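Local coordinates for protein acetyltransferase (Elizabethkingia anophelis, PDB 6AO7) that binds acetyl-CoA and, as a GNAT family member, probably transfers its acetyl group to an acceptor substrate, at residues D40-S45 and I73-V78; G59-Y64 and I96-N101; L31-P34 and L38-Q41; I109-G112 and G117-Y120. All coordinates share one frame; numbering follows the deposited sequence.

Interaction 1: D40-S45 and I73-V78. With ACO (acetyl coenzyme *a), chain B.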
# COMPACT_ATOMS: atom_id res chain seq x y z
N ASP A 40 -16.68 20.77 -0.10
CA ASP A 40 -17.61 21.65 0.61
C ASP A 40 -18.44 20.89 1.64
O ASP A 40 -18.82 21.44 2.67
CB ASP A 40 -18.50 22.40 -0.39
CG ASP A 40 -17.80 23.60 -1.02
OD1 ASP A 40 -17.99 23.86 -2.24
OD2 ASP A 40 -17.04 24.30 -0.31
N GLN A 41 -18.70 19.60 1.39
CA GLN A 41 -19.51 18.82 2.34
C GLN A 41 -18.75 18.57 3.64
O GLN A 41 -19.32 18.71 4.73
CB GLN A 41 -19.94 17.50 1.72
CG GLN A 41 -20.95 16.76 2.58
CD GLN A 41 -21.25 15.36 2.08
OE1 GLN A 41 -20.79 14.96 1.01
NE2 GLN A 41 -22.03 14.62 2.86
N TYR A 42 -17.48 18.17 3.57
CA TYR A 42 -16.81 17.99 4.85
C TYR A 42 -16.28 19.30 5.42
O TYR A 42 -15.89 19.33 6.58
CB TYR A 42 -15.69 16.92 4.80
CG TYR A 42 -14.70 16.93 3.65
CD1 TYR A 42 -14.73 15.92 2.69
CD2 TYR A 42 -13.69 17.89 3.55
CE1 TYR A 42 -13.81 15.89 1.64
CE2 TYR A 42 -12.75 17.85 2.50
CZ TYR A 42 -12.83 16.85 1.56
OH TYR A 42 -11.93 16.80 0.52
N LEU A 43 -16.28 20.39 4.64
CA LEU A 43 -16.04 21.68 5.27
C LEU A 43 -17.21 22.09 6.15
O LEU A 43 -17.02 22.87 7.09
CB LEU A 43 -15.77 22.76 4.21
CG LEU A 43 -14.41 22.60 3.50
CD1 LEU A 43 -14.25 23.64 2.39
CD2 LEU A 43 -13.27 22.71 4.51
N THR A 44 -18.40 21.54 5.91
CA THR A 44 -19.58 21.89 6.71
C THR A 44 -19.39 21.51 8.17
O THR A 44 -19.61 22.32 9.07
CB THR A 44 -20.83 21.20 6.14
OG1 THR A 44 -21.09 21.69 4.82
CG2 THR A 44 -22.03 21.47 7.02
N SER A 45 -18.99 20.27 8.43
CA SER A 45 -18.87 19.76 9.79
C SER A 45 -17.42 19.58 10.23
O SER A 45 -17.18 19.25 11.39
CB SER A 45 -19.61 18.42 9.92
OG SER A 45 -19.14 17.50 8.95
N ILE A 73 -8.77 12.65 8.77
CA ILE A 73 -8.14 13.62 7.88
C ILE A 73 -8.82 13.44 6.53
O ILE A 73 -8.47 12.54 5.77
CB ILE A 73 -6.63 13.41 7.78
CG1 ILE A 73 -6.01 13.38 9.18
CG2 ILE A 73 -6.01 14.49 6.84
CD1 ILE A 73 -4.52 13.05 9.15
N LYS A 74 -9.83 14.27 6.24
CA LYS A 74 -10.53 14.17 4.97
C LYS A 74 -9.74 14.78 3.83
O LYS A 74 -10.02 14.47 2.66
CB LYS A 74 -11.90 14.86 5.05
CG LYS A 74 -13.09 13.98 5.52
CD LYS A 74 -13.52 12.95 4.47
CE LYS A 74 -14.99 12.53 4.68
NZ LYS A 74 -15.39 11.42 3.76
N ASN A 75 -8.78 15.64 4.13
CA ASN A 75 -8.06 16.36 3.09
C ASN A 75 -6.73 16.83 3.66
O ASN A 75 -6.70 17.36 4.77
CB ASN A 75 -8.88 17.55 2.57
CG ASN A 75 -8.31 18.13 1.29
OD1 ASN A 75 -7.20 18.64 1.27
ND2 ASN A 75 -9.11 18.10 0.22
N ILE A 76 -5.64 16.58 2.95
CA ILE A 76 -4.35 17.13 3.33
C ILE A 76 -3.58 17.41 2.05
O ILE A 76 -3.48 16.55 1.17
CB ILE A 76 -3.55 16.20 4.28
CG1 ILE A 76 -2.26 16.88 4.72
CG2 ILE A 76 -3.25 14.84 3.63
CD1 ILE A 76 -1.40 16.02 5.64
N ALA A 77 -3.06 18.63 1.92
CA ALA A 77 -2.43 19.01 0.66
C ALA A 77 -1.28 19.98 0.90
O ALA A 77 -1.31 20.79 1.83
CB ALA A 77 -3.44 19.64 -0.30
N VAL A 78 -0.28 19.91 0.02
CA VAL A 78 0.84 20.84 0.01
C VAL A 78 1.00 21.34 -1.41
O VAL A 78 0.95 20.54 -2.36
CB VAL A 78 2.13 20.16 0.50
CG1 VAL A 78 3.33 21.04 0.25
CG2 VAL A 78 2.01 19.81 1.98
N1A ACO B . 7.56 5.91 -2.56
C2A ACO B . 7.25 6.28 -1.31
N3A ACO B . 7.61 7.38 -0.65
C4A ACO B . 8.40 8.16 -1.41
C5A ACO B . 8.82 7.90 -2.70
C6A ACO B . 8.36 6.71 -3.30
N6A ACO B . 8.67 6.32 -4.54
N7A ACO B . 9.68 8.90 -3.14
C8A ACO B . 9.76 9.72 -2.12
N9A ACO B . 9.00 9.34 -1.04
C1B ACO B . 8.90 9.99 0.26
C2B ACO B . 9.86 11.14 0.52
O2B ACO B . 11.18 10.69 0.80
C3B ACO B . 9.21 11.71 1.78
O3B ACO B . 9.50 10.90 2.94
P3B ACO B . 10.70 11.12 3.98
O7A ACO B . 11.99 10.81 3.20
O8A ACO B . 10.56 12.57 4.50
O9A ACO B . 10.50 10.14 5.11
C4B ACO B . 7.71 11.47 1.55
O4B ACO B . 7.62 10.57 0.42
C5B ACO B . 6.91 12.73 1.35
O5B ACO B . 7.19 13.52 2.53
P1A ACO B . 6.85 15.15 2.61
O1A ACO B . 7.83 16.01 1.91
O2A ACO B . 6.77 15.46 4.10
O3A ACO B . 5.43 15.19 1.89
P2A ACO B . 4.65 16.37 1.15
O4A ACO B . 5.22 17.62 1.70
O5A ACO B . 4.88 16.23 -0.34
O6A ACO B . 3.10 16.15 1.44
CBP ACO B . 1.18 15.22 0.29
CCP ACO B . 2.46 14.93 1.06
CDP ACO B . 0.22 15.98 1.22
CEP ACO B . 0.55 13.89 -0.13
CAP ACO B . 1.50 16.12 -0.93
OAP ACO B . 2.47 15.50 -1.76
C9P ACO B . 0.29 16.57 -1.75
O9P ACO B . -0.35 17.54 -1.40
N8P ACO B . -0.04 15.82 -2.79
C7P ACO B . -1.23 16.08 -3.59
C6P ACO B . -2.51 16.00 -2.76
C5P ACO B . -2.70 14.64 -2.12
O5P ACO B . -2.46 13.61 -2.74
N4P ACO B . -3.14 14.64 -0.87
C3P ACO B . -3.43 13.42 -0.12
C2P ACO B . -4.67 12.71 -0.63
S1P ACO B . -5.51 11.60 0.55
C ACO B . -6.39 12.79 1.52
O ACO B . -6.28 13.98 1.35
CH3 ACO B . -7.23 12.18 2.60
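At the acetyl end of the acetyl-CoA pocket, Y42 of helix 36-45 lies against K74 and N75 of strand 70-78, the strand whose backbone pairs with the cofactor. The CB of K74 sits almost squarely over one face of the Y42 ring, 3.7 Å from its centroid and 8° off the normal, a CH-pi contact. From there the lysine chain bends at chi2 and runs past the ring at a slant, CG and CD of K74 lying near CD1 of Y42, and the amine turns off from the ring. The phenol oxygen reaches one residue further along the strand: ND2 of N75 donates to OH of Y42 over 3.1 Å, nearly straight at 177°, with the oxygen in the amide plane. Both polar ends have second partners, since Y42 OH also bonds the carboxylate of D33 and N75 ND2 the carbonyl of L29, which should fix the rotation of the buried asparagine amide. With CG of Y42 set between its backbone N and carbonyl carbon (chi1 46°), the ring extends from the helix toward the strand.

The backbone of the same strand grips the cofactor. I76 N donates to the acetyl oxygen O of ACO at 3.1 Å. The pantetheine amide N4P of ACO donates in turn to I76 O at 2.8 Å. Two residues on, V78 N donates to O9P of ACO at 2.8 Å. The acetyl methyl CH3 of ACO lies 3.4 Å from I73 O. Pantetheine paired with a strand backbone, as if it were a further short strand, is the hallmark of the GNAT fold.

Interaction 2: G59-Y64 and I96-N101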
# COMPACT_ATOMS: atom_id res chain seq x y z
N GLY A 59 -0.23 25.08 2.30
CA GLY A 59 -0.73 23.76 2.64
C GLY A 59 -1.95 23.90 3.52
O GLY A 59 -2.25 24.99 4.03
N CYS A 60 -2.65 22.77 3.70
CA CYS A 60 -3.89 22.77 4.47
C CYS A 60 -4.26 21.34 4.82
O CYS A 60 -3.80 20.39 4.19
CB CYS A 60 -5.04 23.41 3.68
SG CYS A 60 -5.42 22.56 2.12
N TYR A 61 -5.11 21.21 5.84
CA TYR A 61 -5.76 19.94 6.11
C TYR A 61 -7.15 20.19 6.71
O TYR A 61 -7.44 21.27 7.24
CB TYR A 61 -4.93 19.03 7.02
CG TYR A 61 -4.66 19.52 8.43
CD1 TYR A 61 -5.61 19.37 9.45
CD2 TYR A 61 -3.42 20.08 8.77
CE1 TYR A 61 -5.35 19.78 10.74
CE2 TYR A 61 -3.15 20.50 10.07
CZ TYR A 61 -4.11 20.34 11.05
OH TYR A 61 -3.86 20.73 12.35
N VAL A 62 -8.01 19.18 6.59
CA VAL A 62 -9.36 19.20 7.13
C VAL A 62 -9.54 18.01 8.06
O VAL A 62 -9.31 16.85 7.65
CB VAL A 62 -10.42 19.15 6.01
CG1 VAL A 62 -11.82 19.09 6.63
CG2 VAL A 62 -10.25 20.34 5.08
N LEU A 63 -9.95 18.29 9.30
CA LEU A 63 -10.32 17.26 10.27
C LEU A 63 -11.83 17.11 10.28
O LEU A 63 -12.56 18.10 10.34
CB LEU A 63 -9.84 17.63 11.67
CG LEU A 63 -8.40 17.28 12.01
CD1 LEU A 63 -8.05 17.87 13.34
CD2 LEU A 63 -8.22 15.75 12.04
N TYR A 64 -12.29 15.86 10.27
CA TYR A 64 -13.71 15.54 10.08
C TYR A 64 -14.12 14.46 11.08
O TYR A 64 -13.88 13.27 10.84
CB TYR A 64 -13.95 15.06 8.65
CG TYR A 64 -15.34 14.53 8.36
CD1 TYR A 64 -15.59 13.16 8.30
CD2 TYR A 64 -16.40 15.40 8.13
CE1 TYR A 64 -16.87 12.68 8.02
CE2 TYR A 64 -17.67 14.93 7.84
CZ TYR A 64 -17.90 13.57 7.79
OH TYR A 64 -19.17 13.11 7.52
N ILE A 96 -2.01 15.36 14.48
CA ILE A 96 -1.98 14.43 15.60
C ILE A 96 -2.17 15.17 16.92
O ILE A 96 -2.91 14.72 17.81
CB ILE A 96 -0.67 13.64 15.60
CG1 ILE A 96 -0.60 12.68 14.40
CG2 ILE A 96 -0.50 12.89 16.91
CD1 ILE A 96 0.78 12.04 14.19
N LEU A 97 -1.53 16.33 17.06
CA LEU A 97 -1.69 17.09 18.30
C LEU A 97 -3.10 17.68 18.41
O LEU A 97 -3.70 17.65 19.49
CB LEU A 97 -0.64 18.20 18.38
CG LEU A 97 -0.46 18.78 19.79
CD1 LEU A 97 1.01 18.81 20.15
CD2 LEU A 97 -1.09 20.16 19.92
N LYS A 98 -3.64 18.20 17.31
CA LYS A 98 -4.98 18.79 17.36
C LYS A 98 -6.04 17.75 17.71
O LYS A 98 -6.99 18.05 18.45
CB LYS A 98 -5.32 19.44 16.01
CG LYS A 98 -5.36 20.95 16.01
CD LYS A 98 -3.97 21.56 16.09
CE LYS A 98 -3.96 22.89 15.37
NZ LYS A 98 -2.61 23.50 15.33
N ALA A 99 -5.90 16.53 17.18
CA ALA A 99 -6.89 15.49 17.44
C ALA A 99 -6.82 15.02 18.89
O ALA A 99 -7.85 14.78 19.52
CB ALA A 99 -6.68 14.32 16.48
N LYS A 100 -5.60 14.86 19.41
CA LYS A 100 -5.41 14.54 20.81
C LYS A 100 -6.00 15.63 21.70
O LYS A 100 -6.65 15.33 22.71
CB LYS A 100 -3.92 14.38 21.10
CG LYS A 100 -3.49 13.01 21.55
CD LYS A 100 -2.01 13.01 21.88
CE LYS A 100 -1.16 13.12 20.62
NZ LYS A 100 -0.67 11.78 20.18
N ASN A 101 -5.79 16.90 21.34
CA ASN A 101 -6.28 17.99 22.17
C ASN A 101 -7.80 18.01 22.24
O ASN A 101 -8.36 18.50 23.23
CB ASN A 101 -5.74 19.32 21.66
CG ASN A 101 -4.42 19.68 22.28
OD1 ASN A 101 -3.88 18.93 23.11
ND2 ASN A 101 -3.87 20.83 21.89
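Aliphatic packing comes first: L63 of strand 56-65 sends its CD1 to CB of K98 on helix 87-101, 4.1 Å apart, the two side chains crossing at about a right angle. The same lysine also meets Y61, two residues earlier on the strand. Here the methylenes do the touching, with CE of K98 3.7 Å from OH of Y61 and CD hardly farther, so the phenol oxygen nestles against the lysine chain. The bends of K98 at chi2 (73°) and chi3 (149°) bring its outer methylenes past that oxygen.

The polar ends are joined through a third residue. D94, one helical turn before K98, takes a hydrogen bond from Y61 OH and forms a salt bridge with K98 NZ through the same oxygen, OD2. One carboxylate oxygen thus ties the strand's tyrosine and the helix's lysine together, and the nearby ammonium would probably favour the ionised carboxylate.

Around this, the ring of Y61 meets that of Y49 on strand 47-53 with planes about 20° apart, and K98 also touches Y49. L63 and A99 both rest on T71 of strand 70-78. Helix 87-101 therefore packs on one face of the mixed sheet, while V62 faces helices 26-32 and 36-45 on the other.

Interaction 3: L31-P34 and L38-Q41. With ACO (acetyl coenzyme *a), chain B.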
# COMPACT_ATOMS: atom_id res chain seq x y z
N LEU A 31 -6.17 19.66 -4.94
CA LEU A 31 -5.04 18.77 -5.23
C LEU A 31 -5.24 17.43 -4.56
O LEU A 31 -4.77 16.40 -5.07
CB LEU A 31 -3.73 19.38 -4.75
CG LEU A 31 -3.28 20.72 -5.35
CD1 LEU A 31 -2.03 21.17 -4.61
CD2 LEU A 31 -3.03 20.61 -6.86
N ALA A 32 -5.95 17.41 -3.43
CA ALA A 32 -6.16 16.21 -2.63
C ALA A 32 -7.50 15.54 -2.89
O ALA A 32 -7.63 14.34 -2.63
CB ALA A 32 -6.04 16.55 -1.14
N ASP A 33 -8.49 16.28 -3.39
CA ASP A 33 -9.82 15.75 -3.63
C ASP A 33 -10.40 16.45 -4.86
O ASP A 33 -10.68 17.65 -4.81
CB ASP A 33 -10.70 15.97 -2.40
CG ASP A 33 -12.09 15.33 -2.52
OD1 ASP A 33 -12.58 15.09 -3.65
OD2 ASP A 33 -12.70 15.08 -1.45
N PRO A 34 -10.59 15.73 -5.97
CA PRO A 34 -11.01 16.38 -7.22
C PRO A 34 -12.44 16.90 -7.21
O PRO A 34 -12.84 17.57 -8.17
CB PRO A 34 -10.83 15.28 -8.27
CG PRO A 34 -10.94 14.01 -7.49
CD PRO A 34 -10.32 14.29 -6.16
N LEU A 38 -17.64 17.35 -2.76
CA LEU A 38 -17.25 16.59 -1.58
C LEU A 38 -16.45 17.44 -0.60
O LEU A 38 -16.61 17.32 0.61
CB LEU A 38 -16.46 15.34 -1.99
CG LEU A 38 -17.30 14.18 -2.50
CD1 LEU A 38 -16.42 13.05 -2.99
CD2 LEU A 38 -18.27 13.70 -1.42
N ILE A 39 -15.57 18.32 -1.12
CA ILE A 39 -14.82 19.21 -0.24
C ILE A 39 -15.77 20.07 0.58
O ILE A 39 -15.72 20.08 1.82
CB ILE A 39 -13.83 20.08 -1.05
CG1 ILE A 39 -12.72 19.23 -1.66
CG2 ILE A 39 -13.23 21.19 -0.16
CD1 ILE A 39 -11.85 19.96 -2.68
N ASP A 40 -16.68 20.77 -0.10
CA ASP A 40 -17.61 21.65 0.61
C ASP A 40 -18.44 20.89 1.64
O ASP A 40 -18.82 21.44 2.67
CB ASP A 40 -18.50 22.40 -0.39
CG ASP A 40 -17.80 23.60 -1.02
OD1 ASP A 40 -17.99 23.86 -2.24
OD2 ASP A 40 -17.04 24.30 -0.31
N GLN A 41 -18.70 19.60 1.39
CA GLN A 41 -19.51 18.82 2.34
C GLN A 41 -18.75 18.57 3.64
O GLN A 41 -19.32 18.71 4.73
CB GLN A 41 -19.94 17.50 1.72
CG GLN A 41 -20.95 16.76 2.58
CD GLN A 41 -21.25 15.36 2.08
OE1 GLN A 41 -20.79 14.96 1.01
NE2 GLN A 41 -22.03 14.62 2.86
N1A ACO B . 7.56 5.91 -2.56
C2A ACO B . 7.25 6.28 -1.31
N3A ACO B . 7.61 7.38 -0.65
C4A ACO B . 8.40 8.16 -1.41
C5A ACO B . 8.82 7.90 -2.70
C6A ACO B . 8.36 6.71 -3.30
N6A ACO B . 8.67 6.32 -4.54
N7A ACO B . 9.68 8.90 -3.14
C8A ACO B . 9.76 9.72 -2.12
N9A ACO B . 9.00 9.34 -1.04
C1B ACO B . 8.90 9.99 0.26
C2B ACO B . 9.86 11.14 0.52
O2B ACO B . 11.18 10.69 0.80
C3B ACO B . 9.21 11.71 1.78
O3B ACO B . 9.50 10.90 2.94
P3B ACO B . 10.70 11.12 3.98
O7A ACO B . 11.99 10.81 3.20
O8A ACO B . 10.56 12.57 4.50
O9A ACO B . 10.50 10.14 5.11
C4B ACO B . 7.71 11.47 1.55
O4B ACO B . 7.62 10.57 0.42
C5B ACO B . 6.91 12.73 1.35
O5B ACO B . 7.19 13.52 2.53
P1A ACO B . 6.85 15.15 2.61
O1A ACO B . 7.83 16.01 1.91
O2A ACO B . 6.77 15.46 4.10
O3A ACO B . 5.43 15.19 1.89
P2A ACO B . 4.65 16.37 1.15
O4A ACO B . 5.22 17.62 1.70
O5A ACO B . 4.88 16.23 -0.34
O6A ACO B . 3.10 16.15 1.44
CBP ACO B . 1.18 15.22 0.29
CCP ACO B . 2.46 14.93 1.06
CDP ACO B . 0.22 15.98 1.22
CEP ACO B . 0.55 13.89 -0.13
CAP ACO B . 1.50 16.12 -0.93
OAP ACO B . 2.47 15.50 -1.76
C9P ACO B . 0.29 16.57 -1.75
O9P ACO B . -0.35 17.54 -1.40
N8P ACO B . -0.04 15.82 -2.79
C7P ACO B . -1.23 16.08 -3.59
C6P ACO B . -2.51 16.00 -2.76
C5P ACO B . -2.70 14.64 -2.12
O5P ACO B . -2.46 13.61 -2.74
N4P ACO B . -3.14 14.64 -0.87
C3P ACO B . -3.43 13.42 -0.12
C2P ACO B . -4.67 12.71 -0.63
S1P ACO B . -5.51 11.60 0.55
C ACO B . -6.39 12.79 1.52
O ACO B . -6.28 13.98 1.35
CH3 ACO B . -7.23 12.18 2.60
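D33 meets L38 and I39 at a tight turn between two consecutive helices of this GNAT fold, 26-32 and 36-45, a segment whose first part, L31 and A32, lines the acetyl-CoA pocket. L31 starts on the cofactor side, its carbonyl O 3.3 Å from C6P of ACO. Next comes A32, whose CB lies 3.5 Å from N4P of ACO and close to the acetyl oxygen as well, while also touching N75 and A77 of strand 70-78.

D33 is the residue that meets the second helix. Its CG is anti to the backbone N (chi1 -175°), and the side chain slides past that of I39 in the opposite direction, with CB of D33 3.9 Å from CG1 of I39. The side chains of D33 and L38 cross at about a right angle, OD2 of D33 3.8 Å from CB of L38. Besides Y42 at OD2, the carboxylate bonds S35 N and Y141 OH through OD1, so three donors hold the group in place. P34 points away from the second helix and rests on Y141, as does L38. The closest approach between the segments is made by a methyl: CD1 of I39 sits 3.4 Å from the backbone O of D33.

Interaction 4: I109-G112 and G117-Y120. With ACO (acetyl coenzyme *a), chain B.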
# COMPACT_ATOMS: atom_id res chain seq x y z
N ILE A 109 -7.05 8.16 8.16
CA ILE A 109 -6.86 8.78 6.85
C ILE A 109 -7.06 7.72 5.78
O ILE A 109 -6.64 6.56 5.95
CB ILE A 109 -5.49 9.46 6.75
CG1 ILE A 109 -5.43 10.32 5.48
CG2 ILE A 109 -4.34 8.40 6.82
CD1 ILE A 109 -4.24 11.28 5.45
N GLY A 110 -7.72 8.10 4.69
CA GLY A 110 -7.95 7.18 3.59
C GLY A 110 -7.33 7.67 2.30
O GLY A 110 -7.52 8.82 1.93
N THR A 111 -6.58 6.82 1.60
CA THR A 111 -5.98 7.23 0.34
C THR A 111 -6.25 6.15 -0.71
O THR A 111 -6.85 5.11 -0.43
CB THR A 111 -4.48 7.50 0.51
OG1 THR A 111 -3.99 8.17 -0.66
CG2 THR A 111 -3.71 6.17 0.72
N GLY A 112 -5.82 6.41 -1.95
CA GLY A 112 -6.13 5.50 -3.03
C GLY A 112 -5.23 4.28 -3.06
O GLY A 112 -4.08 4.30 -2.59
N GLY A 117 3.24 5.80 -2.76
CA GLY A 117 4.08 6.75 -2.05
C GLY A 117 3.45 7.28 -0.77
O GLY A 117 4.11 7.39 0.26
N GLN A 118 2.16 7.64 -0.83
CA GLN A 118 1.47 8.12 0.36
C GLN A 118 1.34 7.03 1.41
O GLN A 118 1.36 7.32 2.61
CB GLN A 118 0.07 8.65 -0.01
CG GLN A 118 0.04 9.95 -0.84
CD GLN A 118 -1.40 10.37 -1.10
OE1 GLN A 118 -2.25 10.27 -0.22
NE2 GLN A 118 -1.70 10.79 -2.33
N LEU A 119 1.13 5.78 0.99
CA LEU A 119 1.06 4.70 1.98
C LEU A 119 2.35 4.63 2.81
O LEU A 119 2.29 4.33 4.01
CB LEU A 119 0.80 3.37 1.29
CG LEU A 119 -0.58 3.20 0.66
CD1 LEU A 119 -0.63 1.89 -0.08
CD2 LEU A 119 -1.64 3.27 1.73
N TYR A 120 3.50 4.92 2.20
CA TYR A 120 4.73 5.04 2.99
C TYR A 120 4.62 6.17 4.00
O TYR A 120 4.86 5.97 5.20
CB TYR A 120 5.94 5.28 2.08
CG TYR A 120 7.10 5.88 2.86
CD1 TYR A 120 7.96 5.08 3.61
CD2 TYR A 120 7.32 7.26 2.86
CE1 TYR A 120 9.01 5.64 4.34
CE2 TYR A 120 8.36 7.83 3.59
CZ TYR A 120 9.19 7.02 4.33
OH TYR A 120 10.22 7.60 5.03
N1A ACO B . 7.56 5.91 -2.56
C2A ACO B . 7.25 6.28 -1.31
N3A ACO B . 7.61 7.38 -0.65
C4A ACO B . 8.40 8.16 -1.41
C5A ACO B . 8.82 7.90 -2.70
C6A ACO B . 8.36 6.71 -3.30
N6A ACO B . 8.67 6.32 -4.54
N7A ACO B . 9.68 8.90 -3.14
C8A ACO B . 9.76 9.72 -2.12
N9A ACO B . 9.00 9.34 -1.04
C1B ACO B . 8.90 9.99 0.26
C2B ACO B . 9.86 11.14 0.52
O2B ACO B . 11.18 10.69 0.80
C3B ACO B . 9.21 11.71 1.78
O3B ACO B . 9.50 10.90 2.94
P3B ACO B . 10.70 11.12 3.98
O7A ACO B . 11.99 10.81 3.20
O8A ACO B . 10.56 12.57 4.50
O9A ACO B . 10.50 10.14 5.11
C4B ACO B . 7.71 11.47 1.55
O4B ACO B . 7.62 10.57 0.42
C5B ACO B . 6.91 12.73 1.35
O5B ACO B . 7.19 13.52 2.53
P1A ACO B . 6.85 15.15 2.61
O1A ACO B . 7.83 16.01 1.91
O2A ACO B . 6.77 15.46 4.10
O3A ACO B . 5.43 15.19 1.89
P2A ACO B . 4.65 16.37 1.15
O4A ACO B . 5.22 17.62 1.70
O5A ACO B . 4.88 16.23 -0.34
O6A ACO B . 3.10 16.15 1.44
CBP ACO B . 1.18 15.22 0.29
CCP ACO B . 2.46 14.93 1.06
CDP ACO B . 0.22 15.98 1.22
CEP ACO B . 0.55 13.89 -0.13
CAP ACO B . 1.50 16.12 -0.93
OAP ACO B . 2.47 15.50 -1.76
C9P ACO B . 0.29 16.57 -1.75
O9P ACO B . -0.35 17.54 -1.40
N8P ACO B . -0.04 15.82 -2.79
C7P ACO B . -1.23 16.08 -3.59
C6P ACO B . -2.51 16.00 -2.76
C5P ACO B . -2.70 14.64 -2.12
O5P ACO B . -2.46 13.61 -2.74
N4P ACO B . -3.14 14.64 -0.87
C3P ACO B . -3.43 13.42 -0.12
C2P ACO B . -4.67 12.71 -0.63
S1P ACO B . -5.51 11.60 0.55
C ACO B . -6.39 12.79 1.52
O ACO B . -6.28 13.98 1.35
CH3 ACO B . -7.23 12.18 2.60
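T111 of strand 106-112 and Q118 of helix 116-124 meet through one hydrogen bond beside the pantetheine arm of acetyl-CoA. OG1 of T111 donates to OE1 of Q118 over 2.8 Å, coming from above the carbonyl plane, 63° out of it, and not along a lone pair. Next to it, CG2 of T111 packs on CD2 of L119 at 3.7 Å, the two side chains crossing obliquely. OG1 of T111 lies opposite its backbone N (chi1 -168°), which sends the hydroxyl to Q118 and leaves CG2 to meet L119.

The other end of the amide faces the cofactor, NE2 of Q118 lying 2.9 Å from O5P of ACO. A second donor, Y122 OH, also bonds OE1 and should fix which way the amide is turned. OG1 of T111 stands 3.9 Å from the thioester sulfur S1P of ACO. Farther along the helix, Y120 OH donates to the 3'-phosphate oxygen O9A of ACO at 2.6 Å, reached at the ring edge and in its plane.

Strand 106-112 lies between strands 70-78 and 155-161. L119 packs on I156 and L158 of the latter and meets L119 of the second subunit, while Y120 touches I150 of that subunit.

From the N terminus, interaction 3 comes first and closes the shortest turn, holding the end of helix 26-32 against helix 36-45. Interaction 1 then begins on D40 and Q41, which it shares with interaction 3, and spans two strands of the sheet to reach 73-78. Interaction 2 crosses it: strand 56-65 falls inside that loop, but its partner, helix 87-101, lies beyond it. The two contacts are joined where N75 O meets V62 N on neighbouring strands. Interaction 4 follows in series, a short strand-to-helix closure about 17 Å from interaction 2, centre to centre. Interactions 1, 3 and 4 all touch acetyl-CoA, while interaction 2 sets helix 87-101 on strand 56-65 of the same sheet.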